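Hypothetical 39.9 kDa protein (Saccharomyces cerevisiae, PDB 2GA8) acts as an ATP-dependent kinase that could take part in assembly of the endoplasmic reticulum membrane. Local coordinates at residues D21-V25 and C255-F259; V73-D77 and I201-T205; D103-P108 and N193-Q197; A131-R135 and P249-Q253. All coordinates share one frame; numbering follows the deposited sequence.

In the fold
Contact 1 is the buried one, contacts 2 and 3 are partly buried, and contact 4 lies at the surface. Contacts 2 and 3 hold two loops, 73-77 and 103-108, on successive lengths of helix 192-206, whereas contacts 1 and 4 use opposite ends of strand 248-256. Chemistry follows place: in contact 1 two polar side chains reach backbone carbonyls, in contact 3 one asparagine amide holds a turn, and in contacts 2 and 4 an ion pair edges apolar packing. Contacts 1 and 2 meet where R24 NH1 probably hydrogen-bonds to T205 OG1, and contacts 3 and 4 touch through N194. All four lie away from the predicted ATP-binding loop.

Contact 1: D21-V25 and C255-F259; sequences DNYRV and CISKF
Two long side chains, Y23 and R24, reach successive backbone carbonyls of a chain whose CA atoms stay some 9 Å away. Y23 OH gives a very short hydrogen bond of 2.5 Å to K258 O, which lies at the edge of the phenol ring, near its plane. The same hydroxyl accepts from S231 N, and the ring makes a cation-pi contact with R261. Beside it the R24 guanidinium takes I256 CG2 over one face, 3.4 Å above the plane and offset toward the rim. R24 NH2 comes within 2.6 Å of S257 O, but the angle is too poor for a hydrogen bond. A water serves this nitrogen instead, accepting from R24 NH2 at 3.0 Å and donating to I256 O at 2.8 Å. Here the chain passes from the mixed sheet, whose outermost strand is 248-256, toward strand 262-267, the neighbour of strand 25-30 in the parallel 2-3-1-4-5 sheet of the P-loop kinase core. S257 shapes this exit with an ST turn, its OG accepting from F259 N at 3.1 Å. R24 bends at chi3 (58°), which turns the planar end across the isoleucine methyl; T260 O takes its NE and T205 OG1 its NH1, so with the water, three partners probably limit the rotation of the guanidinium.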
loop_
_atom_site.group_PDB
_atom_site.type_symbol
_atom_site.label_atom_id
_atom_site.label_comp_id
_atom_site.label_asym_id
_atom_site.label_seq_id
_atom_site.Cartn_x
_atom_site.Cartn_y
_atom_site.Cartn_z
ATOM N N ASP A 21 -6.915 19.529 9.340
ATOM C CA ASP A 21 -6.933 18.426 10.297
ATOM C C ASP A 21 -6.015 17.258 9.970
ATOM O O ASP A 21 -5.612 16.509 10.864
ATOM C CB ASP A 21 -8.360 17.890 10.437
ATOM C CG ASP A 21 -9.335 18.946 10.911
ATOM O OD1 ASP A 21 -9.122 19.493 12.011
ATOM O OD2 ASP A 21 -10.310 19.228 10.183
ATOM N N ASN A 22 -5.691 17.088 8.695
ATOM C CA ASN A 22 -4.841 15.973 8.287
ATOM C C ASN A 22 -3.814 16.408 7.265
ATOM O O ASN A 22 -4.143 17.105 6.303
ATOM C CB ASN A 22 -5.685 14.846 7.677
ATOM C CG ASN A 22 -6.669 14.244 8.665
ATOM O OD1 ASN A 22 -7.812 14.694 8.784
ATOM N ND2 ASN A 22 -6.226 13.219 9.379
ATOM N N TYR A 23 -2.575 15.981 7.464
ATOM C CA TYR A 23 -1.506 16.328 6.540
ATOM C C TYR A 23 -1.715 15.628 5.201
ATOM O O TYR A 23 -1.375 16.157 4.141
ATOM C CB TYR A 23 -0.149 15.917 7.099
ATOM C CG TYR A 23 0.988 16.457 6.267
ATOM C CD1 TYR A 23 1.293 17.816 6.285
ATOM C CD2 TYR A 23 1.730 15.623 5.433
ATOM C CE1 TYR A 23 2.303 18.330 5.497
ATOM C CE2 TYR A 23 2.750 16.131 4.633
ATOM C CZ TYR A 23 3.028 17.488 4.675
ATOM O OH TYR A 23 4.035 17.998 3.897
ATOM N N ARG A 24 -2.258 14.418 5.254
ATOM C CA ARG A 24 -2.509 13.674 4.035
ATOM C C ARG A 24 -3.783 12.854 4.132
ATOM O O ARG A 24 -4.248 12.526 5.224
ATOM C CB ARG A 24 -1.303 12.777 3.698
ATOM C CG ARG A 24 -0.652 12.111 4.896
ATOM C CD ARG A 24 0.496 11.181 4.508
ATOM N NE ARG A 24 1.564 11.851 3.771
ATOM C CZ ARG A 24 2.863 11.638 3.965
ATOM N NH1 ARG A 24 3.275 10.776 4.883
ATOM N NH2 ARG A 24 3.758 12.269 3.218
ATOM N N VAL A 25 -4.374 12.559 2.983
ATOM C CA VAL A 25 -5.586 11.762 2.965
ATOM C C VAL A 25 -5.230 10.425 2.340
ATOM O O VAL A 25 -4.336 10.342 1.503
ATOM C CB VAL A 25 -6.700 12.446 2.154
ATOM C CG1 VAL A 25 -7.045 13.789 2.795
ATOM C CG2 VAL A 25 -6.263 12.632 0.722
ATOM N N CYS A 255 8.311 6.093 -3.144
ATOM C CA CYS A 255 8.691 7.038 -2.112
ATOM C C CYS A 255 7.524 7.934 -1.746
ATOM O O CYS A 255 6.891 8.536 -2.616
ATOM C CB CYS A 255 9.844 7.932 -2.565
ATOM S SG CYS A 255 10.206 9.223 -1.336
ATOM N N ILE A 256 7.234 8.006 -0.454
ATOM C CA ILE A 256 6.177 8.867 0.047
ATOM C C ILE A 256 6.940 9.958 0.784
ATOM O O ILE A 256 7.532 9.705 1.834
ATOM C CB ILE A 256 5.258 8.119 1.030
ATOM C CG1 ILE A 256 4.555 6.974 0.303
ATOM C CG2 ILE A 256 4.239 9.076 1.627
ATOM C CD1 ILE A 256 3.789 6.047 1.221
ATOM N N SER A 257 6.936 11.165 0.226
ATOM C CA SER A 257 7.668 12.285 0.816
ATOM C C SER A 257 6.767 13.333 1.448
ATOM O O SER A 257 5.546 13.182 1.492
ATOM C CB SER A 257 8.513 12.977 -0.256
ATOM O OG SER A 257 7.674 13.719 -1.132
ATOM N N LYS A 258 7.382 14.414 1.920
ATOM C CA LYS A 258 6.629 15.506 2.526
ATOM C C LYS A 258 5.652 16.086 1.500
ATOM O O LYS A 258 4.650 16.695 1.866
ATOM C CB LYS A 258 7.574 16.613 3.008
ATOM C CG LYS A 258 8.401 17.262 1.893
ATOM C CD LYS A 258 9.221 18.453 2.399
ATOM C CE LYS A 258 10.273 18.029 3.419
ATOM N NZ LYS A 258 11.287 17.102 2.844
ATOM N N PHE A 259 5.935 15.887 0.217
ATOM C CA PHE A 259 5.061 16.424 -0.825
ATOM C C PHE A 259 3.853 15.551 -1.105
ATOM O O PHE A 259 2.883 16.003 -1.710
ATOM C CB PHE A 259 5.856 16.651 -2.111
ATOM C CG PHE A 259 6.936 17.678 -1.965
ATOM C CD1 PHE A 259 6.613 19.010 -1.737
ATOM C CD2 PHE A 259 8.275 17.307 -2.000
ATOM C CE1 PHE A 259 7.610 19.962 -1.539
ATOM C CE2 PHE A 259 9.276 18.247 -1.803
ATOM C CZ PHE A 259 8.942 19.579 -1.571
HETATM O O HOH W 1 6.405 11.005 4.036
#

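Contact 2: V73-D77 and I201-T205; sequences VNLVD and ILAKT
K204 supplies the polar part of the contact, reaching from helix 192-206 past L75 with a fully extended chain. Its NZ donates to N74 O in an unusually short bond, modelled at 2.5 Å and almost straight in line with the carbonyl bond (173°), and pairs with D77 OD2 in a salt bridge of 2.9 Å. The two oxygens lie only 3.1 Å from each other, N74 O to D77 OD2, a proximity that the ammonium, in touch with both, probably makes tolerable. With K204 cut back to alanine, the D77 carboxylate and the N74 carbonyl would probably be left facing each other without a positive charge, and the loop would be likely to shift. The pairing fastens loop 73-77, which leads to the edge strand 80-81 of the mixed sheet, onto the last turns of helix 192-206. The rest is apolar. The two methyls of L75 touch the helix, the side chain crossing I201 and T205 at about a right angle: CD1 meets I201 CG2 at 3.7 Å, and CD2 meets T205 CG2 at 3.5 Å. I201 CD1 also touches V76 CG1, and I136 and I237 of the sheet close round this cluster. T205 turns its methyl to L75 because its hydroxyl sits between the backbone N and the carbonyl carbon (chi1 56°), where OG1 donates to L202 O at 2.8 Å.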
loop_
_atom_site.group_PDB
_atom_site.type_symbol
_atom_site.label_atom_id
_atom_site.label_comp_id
_atom_site.label_asym_id
_atom_site.label_seq_id
_atom_site.Cartn_x
_atom_site.Cartn_y
_atom_site.Cartn_z
ATOM N N VAL A 73 9.224 14.407 12.617
ATOM C CA VAL A 73 8.242 13.540 13.257
ATOM C C VAL A 73 8.924 12.192 13.469
ATOM O O VAL A 73 9.530 11.651 12.543
ATOM C CB VAL A 73 6.995 13.335 12.362
ATOM C CG1 VAL A 73 6.035 12.350 13.015
ATOM C CG2 VAL A 73 6.299 14.668 12.127
ATOM N N ASN A 74 8.855 11.663 14.687
ATOM C CA ASN A 74 9.468 10.369 14.976
ATOM C C ASN A 74 8.417 9.323 14.632
ATOM O O ASN A 74 7.390 9.224 15.295
ATOM C CB ASN A 74 9.847 10.264 16.455
ATOM C CG ASN A 74 10.798 9.115 16.728
ATOM O OD1 ASN A 74 10.563 7.986 16.298
ATOM N ND2 ASN A 74 11.877 9.398 17.449
ATOM N N LEU A 75 8.676 8.541 13.593
ATOM C CA LEU A 75 7.698 7.558 13.158
ATOM C C LEU A 75 7.802 6.170 13.760
ATOM O O LEU A 75 6.801 5.457 13.836
ATOM C CB LEU A 75 7.728 7.461 11.633
ATOM C CG LEU A 75 7.442 8.799 10.949
ATOM C CD1 LEU A 75 7.603 8.662 9.452
ATOM C CD2 LEU A 75 6.041 9.262 11.314
ATOM N N VAL A 76 8.990 5.784 14.206
ATOM C CA VAL A 76 9.157 4.451 14.765
ATOM C C VAL A 76 9.742 4.400 16.170
ATOM O O VAL A 76 10.445 3.453 16.522
ATOM C CB VAL A 76 10.015 3.578 13.827
ATOM C CG1 VAL A 76 9.282 3.371 12.510
ATOM C CG2 VAL A 76 11.363 4.241 13.582
ATOM N N ASP A 77 9.442 5.414 16.973
ATOM C CA ASP A 77 9.927 5.464 18.347
ATOM C C ASP A 77 9.240 4.384 19.187
ATOM O O ASP A 77 9.802 3.896 20.165
ATOM C CB ASP A 77 9.649 6.844 18.948
ATOM C CG ASP A 77 8.187 7.239 18.846
ATOM O OD1 ASP A 77 7.335 6.530 19.423
ATOM O OD2 ASP A 77 7.889 8.257 18.185
ATOM N N ILE A 201 2.348 4.223 10.400
ATOM C CA ILE A 201 3.275 5.297 10.079
ATOM C C ILE A 201 2.527 6.364 9.288
ATOM O O ILE A 201 2.654 7.558 9.560
ATOM C CB ILE A 201 4.467 4.759 9.248
ATOM C CG1 ILE A 201 5.381 3.928 10.152
ATOM C CG2 ILE A 201 5.224 5.909 8.592
ATOM C CD1 ILE A 201 6.515 3.243 9.426
ATOM N N LEU A 202 1.735 5.930 8.312
ATOM C CA LEU A 202 0.971 6.877 7.514
ATOM C C LEU A 202 -0.040 7.645 8.363
ATOM O O LEU A 202 -0.212 8.855 8.200
ATOM C CB LEU A 202 0.246 6.153 6.375
ATOM C CG LEU A 202 1.154 5.566 5.294
ATOM C CD1 LEU A 202 0.311 4.820 4.267
ATOM C CD2 LEU A 202 1.938 6.691 4.626
ATOM N N ALA A 203 -0.714 6.943 9.267
ATOM C CA ALA A 203 -1.698 7.592 10.119
ATOM C C ALA A 203 -1.019 8.620 11.010
ATOM O O ALA A 203 -1.574 9.684 11.277
ATOM C CB ALA A 203 -2.440 6.557 10.970
ATOM N N LYS A 204 0.187 8.303 11.469
ATOM C CA LYS A 204 0.915 9.229 12.325
ATOM C C LYS A 204 1.321 10.470 11.535
ATOM O O LYS A 204 1.282 11.581 12.066
ATOM C CB LYS A 204 2.154 8.554 12.923
ATOM C CG LYS A 204 2.898 9.436 13.924
ATOM C CD LYS A 204 3.887 8.637 14.770
ATOM C CE LYS A 204 4.521 9.524 15.834
ATOM N NZ LYS A 204 5.384 8.755 16.775
ATOM N N THR A 205 1.712 10.300 10.272
ATOM C CA THR A 205 2.097 11.467 9.485
ATOM C C THR A 205 0.868 12.290 9.113
ATOM O O THR A 205 0.961 13.495 8.884
ATOM C CB THR A 205 2.877 11.089 8.192
ATOM O OG1 THR A 205 2.112 10.180 7.389
ATOM C CG2 THR A 205 4.203 10.454 8.550
#

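Contact 3: D103-P108 and N193-Q197; sequences DVNFQP and NNFLQ
N193 carries the polar part of the contact with a single amide nitrogen. Its ND2 gives one hydrogen bond to D103 O, 3.0 Å long and nearly straight at 165°, and a second to F106 O at 2.8 Å. Both carbonyls offer an in-plane lone pair, and both lie close to the amide plane of N193, so the two bonds probably fix the turn of the amide about CB-CG. R127 NH1 binds N193 OD1, fixing which way round the amide sits. D103 O is itself gripped twice, since it also takes F106 N at 3.1 Å.

Van der Waals packing follows at P108. The proline ring lies obliquely across Q197, with CG 3.8 Å from Q197 CB and 3.7 Å from Q197 OE1; the bend of the glutamine at chi2 (55°) brings its amide alongside the ring. V124 of strand 123-125 touches both residues.

Within the loop, N105 N donates to D103 OD1 at 2.9 Å, approaching from above the carboxylate plane. The arrangement is a type I beta turn, D103 to F106, begun by an Asx turn and held from outside by an asparagine of the first turn of helix 192-206, just before the loop enters strand 109-111.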
loop_
_atom_site.group_PDB
_atom_site.type_symbol
_atom_site.label_atom_id
_atom_site.label_comp_id
_atom_site.label_asym_id
_atom_site.label_seq_id
_atom_site.Cartn_x
_atom_site.Cartn_y
_atom_site.Cartn_z
ATOM N N ASP A 103 4.355 -15.924 11.962
ATOM C CA ASP A 103 3.837 -15.312 13.184
ATOM C C ASP A 103 3.236 -13.929 12.926
ATOM O O ASP A 103 3.955 -12.931 12.851
ATOM C CB ASP A 103 4.969 -15.217 14.212
ATOM C CG ASP A 103 4.520 -14.632 15.530
ATOM O OD1 ASP A 103 3.310 -14.372 15.698
ATOM O OD2 ASP A 103 5.389 -14.435 16.404
ATOM N N VAL A 104 1.912 -13.872 12.805
ATOM C CA VAL A 104 1.240 -12.606 12.542
ATOM C C VAL A 104 1.341 -11.629 13.703
ATOM O O VAL A 104 1.044 -10.446 13.543
ATOM C CB VAL A 104 -0.258 -12.815 12.185
ATOM C CG1 VAL A 104 -0.371 -13.711 10.967
ATOM C CG2 VAL A 104 -1.013 -13.417 13.373
ATOM N N ASN A 105 1.762 -12.118 14.867
ATOM C CA ASN A 105 1.907 -11.265 16.046
ATOM C C ASN A 105 3.337 -10.770 16.282
ATOM O O ASN A 105 3.603 -10.082 17.269
ATOM C CB ASN A 105 1.410 -11.985 17.307
ATOM C CG ASN A 105 -0.055 -11.720 17.594
ATOM O OD1 ASN A 105 -0.557 -12.059 18.669
ATOM N ND2 ASN A 105 -0.750 -11.118 16.639
ATOM N N PHE A 106 4.256 -11.128 15.390
ATOM C CA PHE A 106 5.640 -10.681 15.508
ATOM C C PHE A 106 5.630 -9.174 15.279
ATOM O O PHE A 106 5.211 -8.708 14.221
ATOM C CB PHE A 106 6.509 -11.355 14.446
ATOM C CG PHE A 106 7.949 -10.912 14.459
ATOM C CD1 PHE A 106 8.801 -11.295 15.488
ATOM C CD2 PHE A 106 8.455 -10.126 13.429
ATOM C CE1 PHE A 106 10.138 -10.905 15.490
ATOM C CE2 PHE A 106 9.791 -9.729 13.420
ATOM C CZ PHE A 106 10.635 -10.121 14.453
ATOM N N GLN A 107 6.073 -8.410 16.272
ATOM C CA GLN A 107 6.082 -6.960 16.134
ATOM C C GLN A 107 7.248 -6.464 15.296
ATOM O O GLN A 107 8.355 -7.000 15.358
ATOM C CB GLN A 107 6.109 -6.282 17.511
ATOM C CG GLN A 107 4.822 -6.453 18.308
ATOM C CD GLN A 107 3.607 -5.921 17.568
ATOM O OE1 GLN A 107 3.509 -4.725 17.283
ATOM N NE2 GLN A 107 2.676 -6.811 17.249
ATOM N N PRO A 108 7.003 -5.432 14.479
ATOM C CA PRO A 108 8.041 -4.854 13.624
ATOM C C PRO A 108 9.153 -4.285 14.495
ATOM O O PRO A 108 8.898 -3.814 15.606
ATOM C CB PRO A 108 7.299 -3.753 12.870
ATOM C CG PRO A 108 5.893 -4.265 12.808
ATOM C CD PRO A 108 5.688 -4.831 14.192
ATOM N N ASN A 193 2.087 -7.898 8.952
ATOM C CA ASN A 193 2.636 -7.201 10.115
ATOM C C ASN A 193 3.235 -5.858 9.692
ATOM O O ASN A 193 2.924 -4.807 10.261
ATOM C CB ASN A 193 3.776 -8.014 10.762
ATOM C CG ASN A 193 3.410 -9.471 11.033
ATOM O OD1 ASN A 193 2.652 -10.086 10.293
ATOM N ND2 ASN A 193 3.991 -10.037 12.089
ATOM N N ASN A 194 4.118 -5.907 8.700
ATOM C CA ASN A 194 4.775 -4.693 8.240
ATOM C C ASN A 194 3.863 -3.788 7.420
ATOM O O ASN A 194 4.066 -2.575 7.391
ATOM C CB ASN A 194 6.053 -5.025 7.455
ATOM C CG ASN A 194 7.223 -4.138 7.850
ATOM O OD1 ASN A 194 8.127 -3.878 7.053
ATOM N ND2 ASN A 194 7.213 -3.674 9.091
ATOM N N PHE A 195 2.864 -4.354 6.749
ATOM C CA PHE A 195 1.959 -3.504 5.990
ATOM C C PHE A 195 1.146 -2.693 6.998
ATOM O O PHE A 195 0.913 -1.499 6.822
ATOM C CB PHE A 195 1.014 -4.320 5.113
ATOM C CG PHE A 195 0.233 -3.473 4.155
ATOM C CD1 PHE A 195 0.794 -3.084 2.944
ATOM C CD2 PHE A 195 -1.016 -2.975 4.504
ATOM C CE1 PHE A 195 0.122 -2.206 2.093
ATOM C CE2 PHE A 195 -1.694 -2.093 3.662
ATOM C CZ PHE A 195 -1.123 -1.709 2.459
ATOM N N LEU A 196 0.703 -3.355 8.060
ATOM C CA LEU A 196 -0.047 -2.666 9.097
ATOM C C LEU A 196 0.853 -1.578 9.681
ATOM O O LEU A 196 0.395 -0.474 9.975
ATOM C CB LEU A 196 -0.467 -3.645 10.198
ATOM C CG LEU A 196 -1.153 -3.020 11.419
ATOM C CD1 LEU A 196 -2.401 -2.261 10.971
ATOM C CD2 LEU A 196 -1.521 -4.120 12.421
ATOM N N GLN A 197 2.140 -1.879 9.834
ATOM C CA GLN A 197 3.067 -0.902 10.381
ATOM C C GLN A 197 3.175 0.302 9.448
ATOM O O GLN A 197 3.291 1.433 9.906
ATOM C CB GLN A 197 4.447 -1.525 10.609
ATOM C CG GLN A 197 5.381 -0.666 11.456
ATOM C CD GLN A 197 4.781 -0.292 12.808
ATOM O OE1 GLN A 197 4.164 -1.118 13.476
ATOM N NE2 GLN A 197 4.977 0.955 13.218
#

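Contact 4: A131-R135 and P249-Q253; sequences ANAIR and PTPDQ
P249 packs closely against A131 and N132, and this is the snug end of the contact. The proline CG lies 3.7 Å from A131 CB, its CB comes within 3.5 Å of A131 O, and the N132 amide crosses the ring obliquely with ND2 3.7 Å from CG. That nitrogen spends its protons elsewhere, on G163 O and H165 O, so it meets the ring only by packing. The other end is polar and more open to solvent, with an exposed P251, a water and a long salt bridge. R135 runs extended as far as NE and passes D252 at about a right angle, CD 3.3 Å from D252 OD1, before NH1 closes the bridge to that oxygen at 3.5 Å. Guanidinium and carboxylate planes stand 84° apart, so no paired two-pronged bridge forms. P251 CB rests against NH1, and the water lies 2.8 Å from A133 O and accepts from D252 N at 3.0 Å. A leucine in place of R135 would probably leave the D252 carboxylate without its cation here and P251 with less cover. D252 OD2 has another partner, the hydroxyl of the modified cysteine at position 121. Strands 134-136 and 248-256 are not neighbours: strand 237-243 runs between them in the mixed sheet, its F238 touching R135 and D252 and its F242 touching P249, while I134 points away to helix 192-206.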
loop_
_atom_site.group_PDB
_atom_site.type_symbol
_atom_site.label_atom_id
_atom_site.label_comp_id
_atom_site.label_asym_id
_atom_site.label_seq_id
_atom_site.Cartn_x
_atom_site.Cartn_y
_atom_site.Cartn_z
ATOM N N ALA A 131 13.300 -8.155 2.925
ATOM C CA ALA A 131 12.645 -8.100 1.619
ATOM C C ALA A 131 11.404 -7.208 1.604
ATOM O O ALA A 131 11.042 -6.663 0.563
ATOM C CB ALA A 131 12.282 -9.505 1.154
ATOM N N ASN A 132 10.744 -7.065 2.750
ATOM C CA ASN A 132 9.548 -6.227 2.828
ATOM C C ASN A 132 9.797 -5.016 3.718
ATOM O O ASN A 132 8.860 -4.406 4.232
ATOM C CB ASN A 132 8.374 -7.029 3.397
ATOM C CG ASN A 132 8.120 -8.311 2.631
ATOM O OD1 ASN A 132 8.133 -9.399 3.202
ATOM N ND2 ASN A 132 7.880 -8.187 1.333
ATOM N N ALA A 133 11.063 -4.667 3.901
ATOM C CA ALA A 133 11.415 -3.542 4.752
ATOM C C ALA A 133 10.877 -2.199 4.273
ATOM O O ALA A 133 10.785 -1.937 3.070
ATOM C CB ALA A 133 12.942 -3.454 4.899
ATOM N N ILE A 134 10.512 -1.367 5.242
ATOM C CA ILE A 134 10.050 -0.003 5.001
ATOM C C ILE A 134 11.274 0.804 5.419
ATOM O O ILE A 134 11.897 0.490 6.434
ATOM C CB ILE A 134 8.871 0.372 5.925
ATOM C CG1 ILE A 134 7.639 -0.459 5.558
ATOM C CG2 ILE A 134 8.582 1.872 5.825
ATOM C CD1 ILE A 134 6.549 -0.427 6.617
ATOM N N ARG A 135 11.636 1.821 4.643
ATOM C CA ARG A 135 12.803 2.630 4.978
ATOM C C ARG A 135 12.430 4.086 5.173
ATOM O O ARG A 135 11.685 4.658 4.382
ATOM C CB ARG A 135 13.872 2.499 3.889
ATOM C CG ARG A 135 14.472 1.102 3.807
ATOM C CD ARG A 135 15.680 1.059 2.884
ATOM N NE ARG A 135 16.346 -0.241 2.944
ATOM C CZ ARG A 135 15.797 -1.381 2.541
ATOM N NH1 ARG A 135 14.568 -1.390 2.040
ATOM N NH2 ARG A 135 16.472 -2.518 2.651
ATOM N N PRO A 249 9.779 -9.386 -3.926
ATOM C CA PRO A 249 9.702 -7.968 -3.571
ATOM C C PRO A 249 11.070 -7.305 -3.705
ATOM O O PRO A 249 12.101 -7.944 -3.489
ATOM C CB PRO A 249 9.201 -8.003 -2.129
ATOM C CG PRO A 249 9.770 -9.282 -1.609
ATOM C CD PRO A 249 9.528 -10.237 -2.749
ATOM N N THR A 250 11.069 -6.032 -4.083
ATOM C CA THR A 250 12.299 -5.271 -4.250
ATOM C C THR A 250 12.185 -3.970 -3.450
ATOM O O THR A 250 11.107 -3.387 -3.344
ATOM C CB THR A 250 12.564 -4.968 -5.742
ATOM O OG1 THR A 250 13.776 -4.214 -5.872
ATOM C CG2 THR A 250 11.410 -4.193 -6.348
ATOM N N PRO A 251 13.304 -3.504 -2.877
ATOM C CA PRO A 251 13.382 -2.285 -2.068
ATOM C C PRO A 251 13.090 -0.933 -2.710
ATOM O O PRO A 251 13.251 -0.734 -3.915
ATOM C CB PRO A 251 14.799 -2.344 -1.505
ATOM C CG PRO A 251 15.555 -2.982 -2.619
ATOM C CD PRO A 251 14.637 -4.119 -3.010
ATOM N N ASP A 252 12.659 -0.012 -1.853
ATOM C CA ASP A 252 12.350 1.370 -2.200
ATOM C C ASP A 252 11.829 1.654 -3.605
ATOM O O ASP A 252 12.420 2.447 -4.339
ATOM C CB ASP A 252 13.590 2.230 -1.948
ATOM C CG ASP A 252 14.346 1.803 -0.709
ATOM O OD1 ASP A 252 13.697 1.539 0.326
ATOM O OD2 ASP A 252 15.592 1.735 -0.767
ATOM N N GLN A 253 10.715 1.035 -3.976
ATOM C CA GLN A 253 10.141 1.255 -5.299
ATOM C C GLN A 253 9.194 2.443 -5.302
ATOM O O GLN A 253 8.933 3.044 -6.346
ATOM C CB GLN A 253 9.399 0.002 -5.768
ATOM C CG GLN A 253 10.320 -1.171 -6.013
ATOM C CD GLN A 253 11.261 -0.931 -7.180
ATOM O OE1 GLN A 253 12.377 -1.446 -7.208
ATOM N NE2 GLN A 253 10.806 -0.154 -8.156
HETATM O O HOH W 2 11.508 -0.179 0.958
#